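Ecto-NAD+ glycohydrolase (CD38 molecule) (Bos taurus, PDB 3GC6) is a membrane-associated cell-surface glycoprotein of the ADP-ribosyl cyclase family, with a largely helical part joined to a part built on a parallel beta-sheet. Local coordinates at residues 49-61 / 115-129. The protein carries 1 engineered substitution. Sequence-based numbering, arbitrary orientation.
Sequences QAFMSAFISKDPC and ADGLRWCGEPGSSDL
Phe51, Phe55 and Trp120 form an aromatic cluster in which the two phenyl rings meet the indole differently. Phe51 turns its edge to the six-membered ring, a T-shaped pair with planes at 88° and CE2 3.7 Å from Trp120 CE2. Against Phe55 the roles reverse: the pyrrole edge of Trp120 points at the phenyl face, with CD1 over the ring centre and the planes at 51°. Phe55 CG sits between its backbone N and carbonyl carbon (chi1 73°), a rotation that lays the ring against Trp120 CD1. The rim of Phe55 meets backbone at Gly122 N and the Leu129 side chain, CE1 lying 3.9 Å from Leu129 CG. The bent Met52 chain carries its methyl across Leu129, where CE and CD1 are unusually close at 3.4 Å, while Ile56 CD1 packs on the Asp128 carbonyl.

Beyond this apolar cluster the backbones pass closely at Ile56 and Gly122, and water takes over much of the polar bridging. One water donates to Phe55 O and Lys58 O and weakly accepts from Gly122 N; a second accepts from both Ser57 N and Glu123 N. Ser57 CA and Pro124 CA add CH···O contacts to Glu123 O and Ser57 O, and Gly125 N gives Ser57 OG a weak bond of 3.3 Å. The Pro60 and Pro124 rings abut through their CD atoms, 3.8 Å apart.

The contact joins the C-terminal end of helix 44-55 to the loop following helix 110-115, which the Cys121-Cys134 disulfide ties to strand 133-134. Tyr68 binds the indole NE1, Phe149 of helix 145-159 meets both Phe51 and Trp120, and Phe20 of helix 20-35 packs against Trp120, Met52 and Leu129.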
ATOM      1  N   GLN A  49      -2.248  -3.703 -14.553  1.00  4.32           N
ATOM      2  CA  GLN A  49      -1.742  -3.843 -15.919  1.00  4.49           C
ATOM      3  C   GLN A  49      -1.482  -5.331 -16.251  1.00  4.20           C
ATOM      4  O   GLN A  49      -1.805  -5.784 -17.369  1.00  4.58           O
ATOM      5  CB  GLN A  49      -0.487  -2.984 -16.110  1.00  4.85           C
ATOM      6  CG  GLN A  49      -0.863  -1.500 -16.171  1.00  5.85           C
ATOM      7  CD  GLN A  49       0.343  -0.591 -16.150  1.00  7.75           C
ATOM      8  OE1 GLN A  49       1.437  -1.027 -15.818  1.00  9.25           O
ATOM      9  NE2 GLN A  49       0.144   0.679 -16.500  1.00  8.52           N
ATOM     10  N   ALA A  50      -0.915  -6.075 -15.292  1.00  4.01           N
ATOM     11  CA  ALA A  50      -0.652  -7.516 -15.488  1.00  3.69           C
ATOM     12  C   ALA A  50      -1.961  -8.302 -15.636  1.00  3.97           C
ATOM     13  O   ALA A  50      -2.032  -9.249 -16.422  1.00  4.42           O
ATOM     14  CB  ALA A  50       0.176  -8.086 -14.329  1.00  3.87           C
ATOM     15  N   PHE A  51      -2.975  -7.943 -14.845  1.00  4.06           N
ATOM     16  CA  PHE A  51      -4.267  -8.638 -14.926  1.00  3.84           C
ATOM     17  C   PHE A  51      -4.823  -8.465 -16.338  1.00  3.78           C
ATOM     18  O   PHE A  51      -5.224  -9.443 -17.003  1.00  3.91           O
ATOM     19  CB  PHE A  51      -5.210  -8.017 -13.863  1.00  3.84           C
ATOM     20  CG  PHE A  51      -6.279  -8.956 -13.363  1.00  3.95           C
ATOM     21  CD1 PHE A  51      -6.628  -8.955 -12.018  1.00  4.17           C
ATOM     22  CD2 PHE A  51      -6.933  -9.829 -14.219  1.00  3.95           C
ATOM     23  CE1 PHE A  51      -7.621  -9.830 -11.524  1.00  4.83           C
ATOM     24  CE2 PHE A  51      -7.926 -10.703 -13.731  1.00  4.15           C
ATOM     25  CZ  PHE A  51      -8.262 -10.699 -12.379  1.00  4.59           C
ATOM     26  N   MET A  52      -4.860  -7.219 -16.820  1.00  3.78           N
ATOM     27  CA  MET A  52      -5.372  -6.952 -18.173  1.00  3.96           C
ATOM     28  C   MET A  52      -4.547  -7.665 -19.242  1.00  3.94           C
ATOM     29  O   MET A  52      -5.109  -8.284 -20.158  1.00  3.94           O
ATOM     30  CB  MET A  52      -5.428  -5.423 -18.428  1.00  4.43           C
ATOM     31  CG  MET A  52      -6.188  -4.680 -17.316  1.00  5.44           C
ATOM     32  SD  MET A  52      -7.936  -5.268 -17.239  1.00  8.43           S
ATOM     33  CE  MET A  52      -8.336  -4.988 -18.864  1.00  6.97           C
ATOM     34  N   SER A  53      -3.227  -7.596 -19.107  0.50  3.97           N
ATOM     35  CA  SER A  53      -2.323  -8.197 -20.096  0.50  4.14           C
ATOM     36  C   SER A  53      -2.561  -9.703 -20.222  0.50  4.13           C
ATOM     37  O   SER A  53      -2.453 -10.275 -21.308  0.50  4.09           O
ATOM     38  CB  SER A  53      -0.876  -7.933 -19.690  0.50  4.45           C
ATOM     39  OG  SER A  53      -0.500  -6.621 -20.080  0.50  4.66           O
ATOM     40  N   ALA A  54      -2.911 -10.331 -19.105  1.00  3.96           N
ATOM     41  CA  ALA A  54      -3.068 -11.784 -19.074  1.00  4.03           C
ATOM     42  C   ALA A  54      -4.097 -12.251 -20.108  1.00  4.04           C
ATOM     43  O   ALA A  54      -3.916 -13.323 -20.701  1.00  4.35           O
ATOM     44  CB  ALA A  54      -3.475 -12.246 -17.693  1.00  4.37           C
ATOM     45  N   PHE A  55      -5.164 -11.479 -20.329  1.00  3.98           N
ATOM     46  CA  PHE A  55      -6.283 -11.946 -21.168  1.00  3.97           C
ATOM     47  C   PHE A  55      -6.648 -11.061 -22.369  1.00  3.97           C
ATOM     48  O   PHE A  55      -7.290 -11.523 -23.339  1.00  4.21           O
ATOM     49  CB  PHE A  55      -7.551 -12.234 -20.315  1.00  3.94           C
ATOM     50  CG  PHE A  55      -8.247 -10.993 -19.803  1.00  3.52           C
ATOM     51  CD1 PHE A  55      -9.306 -10.429 -20.503  1.00  3.97           C
ATOM     52  CD2 PHE A  55      -7.816 -10.386 -18.637  1.00  3.60           C
ATOM     53  CE1 PHE A  55      -9.939  -9.275 -20.051  1.00  4.24           C
ATOM     54  CE2 PHE A  55      -8.448  -9.208 -18.166  1.00  3.95           C
ATOM     55  CZ  PHE A  55      -9.521  -8.669 -18.877  1.00  4.11           C
ATOM     56  N   ILE A  56      -6.290  -9.779 -22.310  1.00  3.88           N
ATOM     57  CA  ILE A  56      -6.764  -8.852 -23.345  1.00  3.85           C
ATOM     58  C   ILE A  56      -6.233  -9.229 -24.729  1.00  4.34           C
ATOM     59  O   ILE A  56      -5.057  -9.570 -24.857  1.00  4.66           O
ATOM     60  CB  ILE A  56      -6.419  -7.386 -22.959  1.00  4.01           C
ATOM     61  CG1 ILE A  56      -7.351  -6.885 -21.846  1.00  4.13           C
ATOM     62  CG2 ILE A  56      -6.502  -6.463 -24.188  1.00  4.09           C
ATOM     63  CD1 ILE A  56      -8.765  -6.586 -22.340  1.00  4.77           C
ATOM     64  N   SER A  57      -7.135  -9.204 -25.716  1.00  4.39           N
ATOM     65  CA  SER A  57      -6.805  -9.418 -27.135  0.50  4.55           C
ATOM     66  C   SER A  57      -6.447 -10.869 -27.453  1.00  4.70           C
ATOM     67  O   SER A  57      -6.005 -11.177 -28.584  1.00  5.29           O
ATOM     68  CB  SER A  57      -5.700  -8.457 -27.622  0.50  4.73           C
ATOM     69  OG  SER A  57      -5.798  -8.208 -29.026  0.50  4.81           O
ATOM     70  N   LYS A  58      -6.682 -11.774 -26.507  1.00  4.37           N
ATOM     71  CA  LYS A  58      -6.378 -13.184 -26.721  1.00  4.20           C
ATOM     72  C   LYS A  58      -7.648 -13.979 -27.028  1.00  4.22           C
ATOM     73  O   LYS A  58      -8.763 -13.528 -26.733  1.00  4.56           O
ATOM     74  CB  LYS A  58      -5.648 -13.743 -25.492  1.00  4.76           C
ATOM     75  CG  LYS A  58      -4.319 -13.062 -25.254  1.00  4.73           C
ATOM     76  CD  LYS A  58      -3.613 -13.672 -24.074  1.00  4.82           C
ATOM     77  CE  LYS A  58      -2.423 -12.843 -23.751  1.00  5.60           C
ATOM     78  NZ  LYS A  58      -1.726 -13.371 -22.552  1.00  5.98           N
ATOM     79  N   ASP A  59      -7.463 -15.154 -27.615  1.00  4.05           N
ATOM     80  CA  ASP A  59      -8.556 -16.106 -27.873  1.00  4.05           C
ATOM     81  C   ASP A  59      -9.197 -16.421 -26.516  1.00  3.99           C
ATOM     82  O   ASP A  59      -8.543 -16.978 -25.626  1.00  3.79           O
ATOM     83  CB  ASP A  59      -7.965 -17.370 -28.492  1.00  4.19           C
ATOM     84  CG  ASP A  59      -9.030 -18.409 -28.858  1.00  4.46           C
ATOM     85  OD1 ASP A  59     -10.093 -18.434 -28.203  1.00  4.09           O
ATOM     86  OD2 ASP A  59      -8.797 -19.174 -29.832  1.00  5.04           O
ATOM     87  N   PRO A  60     -10.472 -16.044 -26.331  1.00  3.96           N
ATOM     88  CA  PRO A  60     -11.093 -16.204 -24.991  1.00  4.26           C
ATOM     89  C   PRO A  60     -11.356 -17.637 -24.573  1.00  4.00           C
ATOM     90  O   PRO A  60     -11.750 -17.871 -23.412  1.00  4.24           O
ATOM     91  CB  PRO A  60     -12.398 -15.393 -25.075  1.00  4.40           C
ATOM     92  CG  PRO A  60     -12.556 -15.045 -26.517  1.00  4.93           C
ATOM     93  CD  PRO A  60     -11.307 -15.279 -27.276  1.00  4.19           C
ATOM     94  N   CYS A  61     -11.143 -18.600 -25.488  1.00  3.85           N
ATOM     95  CA  CYS A  61     -11.258 -20.033 -25.165  1.00  4.08           C
ATOM     96  C   CYS A  61      -9.928 -20.767 -25.195  1.00  4.30           C
ATOM     97  O   CYS A  61      -9.902 -21.994 -25.220  1.00  4.54           O
ATOM     98  CB  CYS A  61     -12.293 -20.706 -26.080  1.00  4.45           C
ATOM     99  SG  CYS A  61     -13.970 -20.358 -25.476  1.00  5.27           S
ATOM    100  N   ALA A 115     -10.903  -9.941  -7.781  1.00  3.41           N
ATOM    101  CA  ALA A 115     -11.694 -10.629  -8.806  1.00  3.22           C
ATOM    102  C   ALA A 115     -13.064 -11.098  -8.333  1.00  3.62           C
ATOM    103  O   ALA A 115     -13.921 -11.386  -9.133  1.00  3.60           O
ATOM    104  CB  ALA A 115     -10.876 -11.824  -9.322  1.00  3.63           C
ATOM    105  N   ASP A 116     -13.289 -11.141  -7.016  1.00  3.70           N
ATOM    106  CA  ASP A 116     -14.502 -11.758  -6.483  1.00  4.17           C
ATOM    107  C   ASP A 116     -15.743 -11.107  -7.082  1.00  3.77           C
ATOM    108  O   ASP A 116     -15.884  -9.871  -7.026  1.00  3.94           O
ATOM    109  CB  ASP A 116     -14.530 -11.555  -4.962  1.00  4.20           C
ATOM    110  CG  ASP A 116     -15.562 -12.447  -4.259  1.00  5.97           C
ATOM    111  OD1 ASP A 116     -16.080 -13.395  -4.857  1.00  6.22           O
ATOM    112  OD2 ASP A 116     -15.817 -12.174  -3.071  1.00  8.30           O
ATOM    113  N   GLY A 117     -16.627 -11.939  -7.639  1.00  4.16           N
ATOM    114  CA  GLY A 117     -17.885 -11.435  -8.190  1.00  4.29           C
ATOM    115  C   GLY A 117     -17.805 -10.801  -9.563  1.00  4.61           C
ATOM    116  O   GLY A 117     -18.855 -10.447 -10.132  1.00  5.44           O
ATOM    117  N   LEU A 118     -16.599 -10.656 -10.112  1.00  3.97           N
ATOM    118  CA  LEU A 118     -16.455 -10.028 -11.425  1.00  3.84           C
ATOM    119  C   LEU A 118     -16.451 -11.057 -12.568  1.00  3.67           C
ATOM    120  O   LEU A 118     -16.249 -12.273 -12.356  1.00  3.98           O
ATOM    121  CB  LEU A 118     -15.181  -9.193 -11.520  1.00  3.98           C
ATOM    122  CG  LEU A 118     -14.952  -8.217 -10.369  1.00  3.69           C
ATOM    123  CD1 LEU A 118     -13.715  -7.334 -10.633  1.00  4.04           C
ATOM    124  CD2 LEU A 118     -16.201  -7.340 -10.178  1.00  4.28           C
ATOM    125  N   ARG A 119     -16.688 -10.536 -13.773  0.50  3.96           N
ATOM    126  CA  ARG A 119     -16.619 -11.296 -15.017  0.50  4.25           C
ATOM    127  C   ARG A 119     -15.663 -10.570 -15.947  0.50  4.01           C
ATOM    128  O   ARG A 119     -15.592  -9.343 -15.937  0.50  4.00           O
ATOM    129  CB  ARG A 119     -18.008 -11.359 -15.665  0.50  4.47           C
ATOM    130  CG  ARG A 119     -19.080 -11.969 -14.774  0.50  5.50           C
ATOM    131  CD  ARG A 119     -18.719 -13.398 -14.444  0.50  6.64           C
ATOM    132  NE  ARG A 119     -19.716 -14.090 -13.633  0.50  7.78           N
ATOM    133  CZ  ARG A 119     -20.769 -14.727 -14.129  0.50  8.65           C
ATOM    134  NH1 ARG A 119     -20.972 -14.755 -15.444  0.50  9.01           N
ATOM    135  NH2 ARG A 119     -21.621 -15.338 -13.313  0.50  9.01           N
ATOM    136  N   TRP A 120     -14.916 -11.325 -16.749  1.00  3.99           N
ATOM    137  CA  TRP A 120     -14.105 -10.685 -17.751  1.00  3.77           C
ATOM    138  C   TRP A 120     -13.725 -11.628 -18.851  1.00  3.80           C
ATOM    139  O   TRP A 120     -13.623 -12.849 -18.661  1.00  3.94           O
ATOM    140  CB  TRP A 120     -12.841 -10.099 -17.126  1.00  3.61           C
ATOM    141  CG  TRP A 120     -11.893 -11.151 -16.501  1.00  3.19           C
ATOM    142  CD1 TRP A 120     -10.844 -11.768 -17.099  1.00  3.49           C
ATOM    143  CD2 TRP A 120     -11.955 -11.672 -15.161  1.00  3.53           C
ATOM    144  NE1 TRP A 120     -10.216 -12.644 -16.221  1.00  3.94           N
ATOM    145  CE2 TRP A 120     -10.888 -12.599 -15.022  1.00  3.41           C
ATOM    146  CE3 TRP A 120     -12.808 -11.455 -14.076  1.00  3.91           C
ATOM    147  CZ2 TRP A 120     -10.648 -13.288 -13.842  1.00  3.29           C
ATOM    148  CZ3 TRP A 120     -12.560 -12.130 -12.893  1.00  3.94           C
ATOM    149  CH2 TRP A 120     -11.485 -13.029 -12.785  1.00  3.43           C
ATOM    150  N   CYS A 121     -13.555 -11.037 -20.019  1.00  3.66           N
ATOM    151  CA  CYS A 121     -12.999 -11.737 -21.180  1.00  3.65           C
ATOM    152  C   CYS A 121     -12.632 -10.676 -22.213  1.00  3.84           C
ATOM    153  O   CYS A 121     -13.131  -9.539 -22.147  1.00  3.89           O
ATOM    154  CB  CYS A 121     -13.991 -12.774 -21.745  1.00  3.99           C
ATOM    155  SG  CYS A 121     -15.534 -12.083 -22.506  1.00  4.90           S
ATOM    156  N   GLY A 122     -11.773 -11.056 -23.155  1.00  4.14           N
ATOM    157  CA  GLY A 122     -11.385 -10.165 -24.238  1.00  4.27           C
ATOM    158  C   GLY A 122     -11.839 -10.687 -25.586  1.00  4.47           C
ATOM    159  O   GLY A 122     -12.637 -11.620 -25.679  1.00  4.56           O
ATOM    160  N   GLU A 123     -11.285 -10.094 -26.640  1.00  4.95           N
ATOM    161  CA  GLU A 123     -11.707 -10.403 -28.000  1.00  5.29           C
ATOM    162  C   GLU A 123     -10.445 -10.234 -28.854  1.00  5.53           C
ATOM    163  O   GLU A 123      -9.750  -9.247 -28.708  1.00  5.51           O
ATOM    164  CB  GLU A 123     -12.796  -9.403 -28.407  1.00  5.50           C
ATOM    165  CG  GLU A 123     -13.118  -9.374 -29.902  1.00  6.45           C
ATOM    166  CD  GLU A 123     -14.016 -10.497 -30.362  1.00  7.40           C
ATOM    167  OE1 GLU A 123     -14.327 -11.437 -29.588  1.00  7.10           O
ATOM    168  OE2 GLU A 123     -14.420 -10.442 -31.543  1.00  7.79           O
ATOM    169  N   PRO A 124     -10.134 -11.202 -29.717  1.00  5.99           N
ATOM    170  CA  PRO A 124      -8.909 -11.051 -30.528  1.00  6.24           C
ATOM    171  C   PRO A 124      -8.998  -9.788 -31.395  1.00  6.57           C
ATOM    172  O   PRO A 124     -10.061  -9.464 -31.916  1.00  6.54           O
ATOM    173  CB  PRO A 124      -8.885 -12.319 -31.377  1.00  6.73           C
ATOM    174  CG  PRO A 124      -9.628 -13.337 -30.526  1.00  6.26           C
ATOM    175  CD  PRO A 124     -10.743 -12.530 -29.864  1.00  5.99           C
ATOM    176  N   GLY A 125      -7.903  -9.037 -31.465  1.00  7.10           N
ATOM    177  CA  GLY A 125      -7.870  -7.788 -32.249  1.00  7.61           C
ATOM    178  C   GLY A 125      -8.475  -6.565 -31.570  1.00  7.77           C
ATOM    179  O   GLY A 125      -8.590  -5.474 -32.178  1.00  8.16           O
ATOM    180  N   SER A 126      -8.855  -6.737 -30.304  1.00  7.43           N
ATOM    181  CA  SER A 126      -9.426  -5.654 -29.515  1.00  7.13           C
ATOM    182  C   SER A 126      -8.615  -5.431 -28.239  1.00  6.92           C
ATOM    183  O   SER A 126      -8.161  -6.404 -27.600  1.00  6.66           O
ATOM    184  CB  SER A 126     -10.876  -5.983 -29.131  1.00  7.15           C
ATOM    185  OG  SER A 126     -11.387  -5.032 -28.216  1.00  7.40           O
ATOM    186  N   SER A 127      -8.457  -4.166 -27.855  0.50  6.68           N
ATOM    187  CA  SER A 127      -7.755  -3.806 -26.629  0.50  6.54           C
ATOM    188  C   SER A 127      -8.707  -3.712 -25.437  0.50  6.46           C
ATOM    189  O   SER A 127      -8.282  -3.372 -24.333  0.50  6.39           O
ATOM    190  CB  SER A 127      -7.066  -2.453 -26.813  0.50  6.78           C
ATOM    191  OG  SER A 127      -8.019  -1.485 -27.197  0.50  6.58           O
ATOM    192  N   ASP A 128      -9.988  -4.017 -25.660  1.00  6.23           N
ATOM    193  CA  ASP A 128     -11.012  -3.810 -24.648  1.00  6.23           C
ATOM    194  C   ASP A 128     -11.613  -5.115 -24.127  1.00  5.51           C
ATOM    195  O   ASP A 128     -11.516  -6.152 -24.765  1.00  5.58           O
ATOM    196  CB  ASP A 128     -12.166  -3.019 -25.244  1.00  6.68           C
ATOM    197  CG  ASP A 128     -11.804  -1.595 -25.541  1.00  8.33           C
ATOM    198  OD1 ASP A 128     -11.235  -0.931 -24.652  1.00  9.93           O
ATOM    199  OD2 ASP A 128     -12.124  -1.159 -26.658  1.00  9.82           O
ATOM    200  N   LEU A 129     -12.244  -5.042 -22.962  1.00  5.01           N
ATOM    201  CA  LEU A 129     -13.050  -6.170 -22.514  1.00  4.94           C
ATOM    202  C   LEU A 129     -14.258  -6.347 -23.412  1.00  5.00           C
ATOM    203  O   LEU A 129     -14.744  -5.387 -23.995  1.00  5.69           O
ATOM    204  CB  LEU A 129     -13.495  -5.987 -21.063  1.00  5.24           C
ATOM    205  CG  LEU A 129     -12.372  -6.232 -20.017  1.00  5.03           C
ATOM    206  CD1 LEU A 129     -11.598  -4.937 -19.755  1.00  6.55           C
ATOM    207  CD2 LEU A 129     -12.948  -6.733 -18.714  1.00  5.55           C
TER
HETATM  208  O   HOH W   1      -9.505 -12.804 -24.200  1.00  5.60           O
HETATM  209  O   HOH W   2      -9.669  -7.885 -25.861  1.00  4.69           O